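Local coordinates for uncharacterized protein (Bacteroides vulgatus, PDB 4ZGF) that is of unknown function but binds calcium and probably adopts a lipocalin-like, calycin-type fold, at residues A[80-92]-A[105-117]. Numbering follows the deposited sequence.
Sequences QADGKDRTVNINF and FIEALNNAIFYQG
Two backbone hydrogen bonds join the two segments around the single bridge between Thr87 and Phe114: Tyr115 N to Arg86 O (3.0 Å, nearly straight at 163°) and Val88 N to Ile113 O (2.9 Å). Toward Phe92, strand 87-92 runs past the end of helix 100-111, and waters bridge the two; one accepts from Ile90 N within hydrogen-bonding distance of Leu109 O and Ala112 O, another passes from Phe92 N to Asn110 OD1. A flat aromatic suits position 115: with CG between N and carbonyl carbon (chi1 73°), the Tyr115 ring receives Arg86 CB over one face, 4.1 Å from the centroid, and brings OH to 3.4 Å from Gly83 CA. With the ring cut back to an alanine, Arg86 CB and Ala81 CB would probably lose the surface they pack on, opening a gap beside the turn, whose Asp82 and Asp85 bind calcium. Ile106 CG2 sits over one face of the Phe92 ring, Asn110 OD1 lies in plane at its edge, and Leu109 CB meets Phe92 CZ at 3.8 Å. Branched Ile90 fills the middle, its CD1 4.1 Å from Leu109 CG. Helix 2-6 adds Phe6 edge-to-face against Tyr115, while strand 121-125 pairs with 114-117 and packs Leu124 against Ile90, Ala112 and Tyr115.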
loop_
_atom_site.group_PDB
_atom_site.type_symbol
_atom_site.label_atom_id
_atom_site.label_comp_id
_atom_site.label_asym_id
_atom_site.label_seq_id
_atom_site.Cartn_x
_atom_site.Cartn_y
_atom_site.Cartn_z
ATOM N N GLN A 80 1.279 13.982 5.325
ATOM C CA GLN A 80 0.627 15.198 4.817
ATOM C C GLN A 80 0.122 14.909 3.412
ATOM O O GLN A 80 0.757 14.149 2.685
ATOM C CB GLN A 80 1.653 16.369 4.827
ATOM C CG GLN A 80 2.373 16.647 6.156
ATOM C CD GLN A 80 3.605 15.784 6.470
ATOM O OE1 GLN A 80 4.424 15.438 5.567
ATOM N NE2 GLN A 80 3.766 15.435 7.773
ATOM N N ALA A 81 -1.005 15.488 3.013
ATOM C CA ALA A 81 -1.477 15.372 1.650
ATOM C C ALA A 81 -2.046 16.696 1.211
ATOM O O ALA A 81 -2.465 17.534 2.019
ATOM C CB ALA A 81 -2.500 14.252 1.530
ATOM N N ASP A 82 -2.044 16.903 -0.097
ATOM C CA ASP A 82 -2.582 18.106 -0.715
ATOM C C ASP A 82 -3.668 17.689 -1.690
ATOM O O ASP A 82 -3.367 17.047 -2.720
ATOM C CB ASP A 82 -1.459 18.865 -1.395
ATOM C CG ASP A 82 -1.893 20.201 -1.970
ATOM O OD1 ASP A 82 -3.103 20.481 -2.063
ATOM O OD2 ASP A 82 -0.977 20.977 -2.287
ATOM N N GLY A 83 -4.912 18.061 -1.406
ATOM C CA GLY A 83 -6.004 17.681 -2.257
ATOM C C GLY A 83 -6.127 18.497 -3.523
ATOM O O GLY A 83 -6.930 18.156 -4.402
ATOM N N LYS A 84 -5.357 19.576 -3.626
ATOM C CA LYS A 84 -5.395 20.417 -4.813
ATOM C C LYS A 84 -4.672 19.763 -5.982
ATOM O O LYS A 84 -5.020 20.028 -7.139
ATOM C CB LYS A 84 -4.836 21.799 -4.518
ATOM C CG LYS A 84 -5.536 22.499 -3.326
ATOM C CD LYS A 84 -5.073 23.912 -3.040
ATOM C CE LYS A 84 -3.577 24.064 -2.866
ATOM N NZ LYS A 84 -3.083 23.328 -1.676
ATOM N N ASP A 85 -3.647 18.966 -5.690
ATOM C CA ASP A 85 -2.896 18.265 -6.724
ATOM C C ASP A 85 -2.811 16.757 -6.492
ATOM O O ASP A 85 -2.136 16.036 -7.232
ATOM C CB ASP A 85 -1.539 18.880 -6.944
ATOM C CG ASP A 85 -0.720 18.940 -5.709
ATOM O OD1 ASP A 85 -1.084 18.301 -4.723
ATOM O OD2 ASP A 85 0.309 19.677 -5.681
ATOM N N ARG A 86 -3.518 16.269 -5.491
ATOM C CA ARG A 86 -3.524 14.840 -5.139
ATOM C C ARG A 86 -2.120 14.274 -4.915
ATOM O O ARG A 86 -1.727 13.232 -5.436
ATOM C CB ARG A 86 -4.385 13.999 -6.085
ATOM C CG ARG A 86 -5.851 14.306 -5.936
ATOM C CD ARG A 86 -6.728 13.390 -6.781
ATOM N NE ARG A 86 -6.579 13.706 -8.195
ATOM C CZ ARG A 86 -6.975 12.900 -9.194
ATOM N NH1 ARG A 86 -7.521 11.718 -8.931
ATOM N NH2 ARG A 86 -6.829 13.296 -10.462
ATOM N N THR A 87 -1.370 14.996 -4.076
ATOM C CA THR A 87 -0.045 14.572 -3.651
ATOM C C THR A 87 -0.038 14.198 -2.170
ATOM O O THR A 87 -0.884 14.607 -1.382
ATOM C CB THR A 87 1.014 15.637 -3.950
ATOM O OG1 THR A 87 0.673 16.857 -3.311
ATOM C CG2 THR A 87 1.210 15.810 -5.453
ATOM N N VAL A 88 0.978 13.403 -1.791
ATOM C CA VAL A 88 1.102 12.858 -0.438
ATOM C C VAL A 88 2.585 12.781 -0.079
ATOM O O VAL A 88 3.452 12.570 -0.931
ATOM C CB VAL A 88 0.396 11.497 -0.332
ATOM C CG1 VAL A 88 0.969 10.461 -1.299
ATOM C CG2 VAL A 88 0.403 10.961 1.095
ATOM N N ASN A 89 2.852 12.894 1.233
ATOM C CA ASN A 89 4.211 12.749 1.783
ATOM C C ASN A 89 4.091 11.993 3.088
ATOM O O ASN A 89 3.581 12.539 4.078
ATOM C CB ASN A 89 4.831 14.127 1.986
ATOM C CG ASN A 89 6.291 14.079 2.342
ATOM O OD1 ASN A 89 6.881 13.012 2.500
ATOM N ND2 ASN A 89 6.909 15.263 2.408
ATOM N N ILE A 90 4.568 10.743 3.102
ATOM C CA ILE A 90 4.595 9.884 4.286
ATOM C C ILE A 90 6.007 9.878 4.846
ATOM O O ILE A 90 6.998 9.866 4.083
ATOM C CB ILE A 90 4.114 8.466 3.900
ATOM C CG1 ILE A 90 2.641 8.535 3.450
ATOM C CG2 ILE A 90 4.266 7.489 5.051
ATOM C CD1 ILE A 90 2.103 7.286 2.801
ATOM N N ASN A 91 6.094 9.885 6.176
ATOM C CA ASN A 91 7.384 9.940 6.893
ATOM C C ASN A 91 7.348 8.919 7.992
ATOM O O ASN A 91 6.454 8.959 8.852
ATOM C CB ASN A 91 7.566 11.333 7.504
ATOM C CG ASN A 91 7.110 12.397 6.530
ATOM O OD1 ASN A 91 7.594 12.453 5.396
ATOM N ND2 ASN A 91 6.128 13.210 6.950
ATOM N N PHE A 92 8.287 7.987 8.013
ATOM C CA PHE A 92 8.332 6.973 9.088
ATOM C C PHE A 92 9.172 7.458 10.261
ATOM O O PHE A 92 10.281 7.974 10.096
ATOM C CB PHE A 92 8.919 5.671 8.578
ATOM C CG PHE A 92 7.982 4.900 7.678
ATOM C CD1 PHE A 92 7.950 5.162 6.301
ATOM C CD2 PHE A 92 7.159 3.904 8.179
ATOM C CE1 PHE A 92 7.091 4.453 5.494
ATOM C CE2 PHE A 92 6.316 3.206 7.356
ATOM C CZ PHE A 92 6.282 3.477 6.011
ATOM N N PHE A 105 7.030 -2.920 1.303
ATOM C CA PHE A 105 5.933 -2.054 1.729
ATOM C C PHE A 105 6.433 -0.669 2.146
ATOM O O PHE A 105 5.889 0.375 1.747
ATOM C CB PHE A 105 5.185 -2.737 2.872
ATOM C CG PHE A 105 4.044 -1.942 3.417
ATOM C CD1 PHE A 105 2.816 -1.940 2.801
ATOM C CD2 PHE A 105 4.220 -1.115 4.539
ATOM C CE1 PHE A 105 1.735 -1.219 3.317
ATOM C CE2 PHE A 105 3.148 -0.395 5.058
ATOM C CZ PHE A 105 1.906 -0.454 4.436
ATOM N N ILE A 106 7.471 -0.656 2.988
ATOM C CA ILE A 106 8.018 0.598 3.489
ATOM C C ILE A 106 8.556 1.451 2.334
ATOM O O ILE A 106 8.332 2.663 2.304
ATOM C CB ILE A 106 9.095 0.302 4.578
ATOM C CG1 ILE A 106 8.425 -0.280 5.829
ATOM C CG2 ILE A 106 9.882 1.556 4.940
ATOM C CD1 ILE A 106 9.418 -1.002 6.757
ATOM N N GLU A 107 9.213 0.822 1.369
ATOM C CA GLU A 107 9.709 1.560 0.225
ATOM C C GLU A 107 8.562 2.144 -0.596
ATOM O O GLU A 107 8.613 3.305 -1.014
ATOM C CB GLU A 107 10.595 0.647 -0.616
ATOM C CG GLU A 107 11.289 1.324 -1.785
ATOM C CD GLU A 107 12.486 2.283 -1.422
ATOM O OE1 GLU A 107 12.837 2.656 -0.231
ATOM O OE2 GLU A 107 13.012 2.802 -2.425
ATOM N N ALA A 108 7.495 1.373 -0.827
ATOM C CA ALA A 108 6.355 1.903 -1.567
ATOM C C ALA A 108 5.755 3.110 -0.870
ATOM O O ALA A 108 5.396 4.102 -1.519
ATOM C CB ALA A 108 5.305 0.820 -1.795
ATOM N N LEU A 109 5.619 3.043 0.454
ATOM C CA LEU A 109 5.049 4.169 1.166
ATOM C C LEU A 109 6.006 5.354 1.205
ATOM O O LEU A 109 5.569 6.491 1.101
ATOM C CB LEU A 109 4.592 3.781 2.582
ATOM C CG LEU A 109 3.114 3.320 2.578
ATOM C CD1 LEU A 109 2.862 2.113 1.713
ATOM C CD2 LEU A 109 2.608 3.174 3.976
ATOM N N ASN A 110 7.294 5.095 1.398
ATOM C CA ASN A 110 8.273 6.171 1.406
ATOM C C ASN A 110 8.394 6.880 0.067
ATOM O O ASN A 110 8.690 8.070 0.054
ATOM C CB ASN A 110 9.660 5.652 1.785
ATOM C CG ASN A 110 9.960 5.788 3.241
ATOM O OD1 ASN A 110 9.600 6.792 3.856
ATOM N ND2 ASN A 110 10.598 4.777 3.828
ATOM N N ASN A 111 8.173 6.165 -1.026
ATOM C CA ASN A 111 8.293 6.772 -2.353
ATOM C C ASN A 111 6.982 7.339 -2.850
ATOM O O ASN A 111 6.948 7.981 -3.909
ATOM C CB ASN A 111 8.916 5.793 -3.316
ATOM C CG ASN A 111 10.356 5.479 -2.979
ATOM O OD1 ASN A 111 11.051 6.248 -2.291
ATOM N ND2 ASN A 111 10.807 4.348 -3.458
ATOM N N ALA A 112 5.890 7.087 -2.159
ATOM C CA ALA A 112 4.585 7.583 -2.620
ATOM C C ALA A 112 4.596 9.110 -2.680
ATOM O O ALA A 112 4.963 9.770 -1.721
ATOM C CB ALA A 112 3.491 7.119 -1.687
ATOM N N ILE A 113 4.108 9.632 -3.798
ATOM C CA ILE A 113 3.924 11.068 -3.939
ATOM C C ILE A 113 2.578 11.442 -4.524
ATOM O O ILE A 113 2.146 12.573 -4.330
ATOM C CB ILE A 113 5.089 11.702 -4.650
ATOM C CG1 ILE A 113 5.176 13.189 -4.387
ATOM C CG2 ILE A 113 5.082 11.361 -6.076
ATOM C CD1 ILE A 113 6.565 13.748 -4.709
ATOM N N PHE A 114 1.915 10.529 -5.246
ATOM C CA PHE A 114 0.602 10.763 -5.806
ATOM C C PHE A 114 -0.393 9.772 -5.213
ATOM O O PHE A 114 -0.029 8.629 -4.927
ATOM C CB PHE A 114 0.627 10.592 -7.328
ATOM C CG PHE A 114 1.600 11.491 -8.020
ATOM C CD1 PHE A 114 1.496 12.868 -7.914
ATOM C CD2 PHE A 114 2.669 10.962 -8.734
ATOM C CE1 PHE A 114 2.395 13.704 -8.540
ATOM C CE2 PHE A 114 3.562 11.814 -9.361
ATOM C CZ PHE A 114 3.427 13.153 -9.248
ATOM N N TYR A 115 -1.635 10.206 -5.080
ATOM C CA TYR A 115 -2.685 9.291 -4.664
ATOM C C TYR A 115 -3.925 9.469 -5.503
ATOM O O TYR A 115 -4.150 10.509 -6.123
ATOM C CB TYR A 115 -3.039 9.471 -3.160
ATOM C CG TYR A 115 -3.810 10.736 -2.839
ATOM C CD1 TYR A 115 -5.202 10.757 -2.905
ATOM C CD2 TYR A 115 -3.163 11.912 -2.510
ATOM C CE1 TYR A 115 -5.914 11.913 -2.670
ATOM C CE2 TYR A 115 -3.875 13.075 -2.245
ATOM C CZ TYR A 115 -5.250 13.095 -2.347
ATOM O OH TYR A 115 -5.954 14.255 -2.102
ATOM N N GLN A 116 -4.752 8.427 -5.500
ATOM C CA GLN A 116 -6.117 8.552 -5.974
ATOM C C GLN A 116 -6.938 7.506 -5.234
ATOM O O GLN A 116 -6.416 6.521 -4.710
ATOM C CB GLN A 116 -6.224 8.372 -7.493
ATOM C CG GLN A 116 -5.840 7.001 -8.016
ATOM C CD GLN A 116 -5.878 6.945 -9.544
ATOM O OE1 GLN A 116 -6.926 7.246 -10.154
ATOM N NE2 GLN A 116 -4.768 6.579 -10.167
ATOM N N GLY A 117 -8.227 7.695 -5.174
ATOM C CA GLY A 117 -9.070 6.670 -4.598
ATOM C C GLY A 117 -10.460 7.116 -4.384
ATOM O O GLY A 117 -10.872 8.165 -4.877
HETATM O O HOH W 1 -8.749 10.520 -6.445
HETATM O O HOH W 2 5.617 9.252 0.841
HETATM O O HOH W 3 9.718 9.397 2.705
HETATM O O HOH W 4 10.278 8.317 5.972
#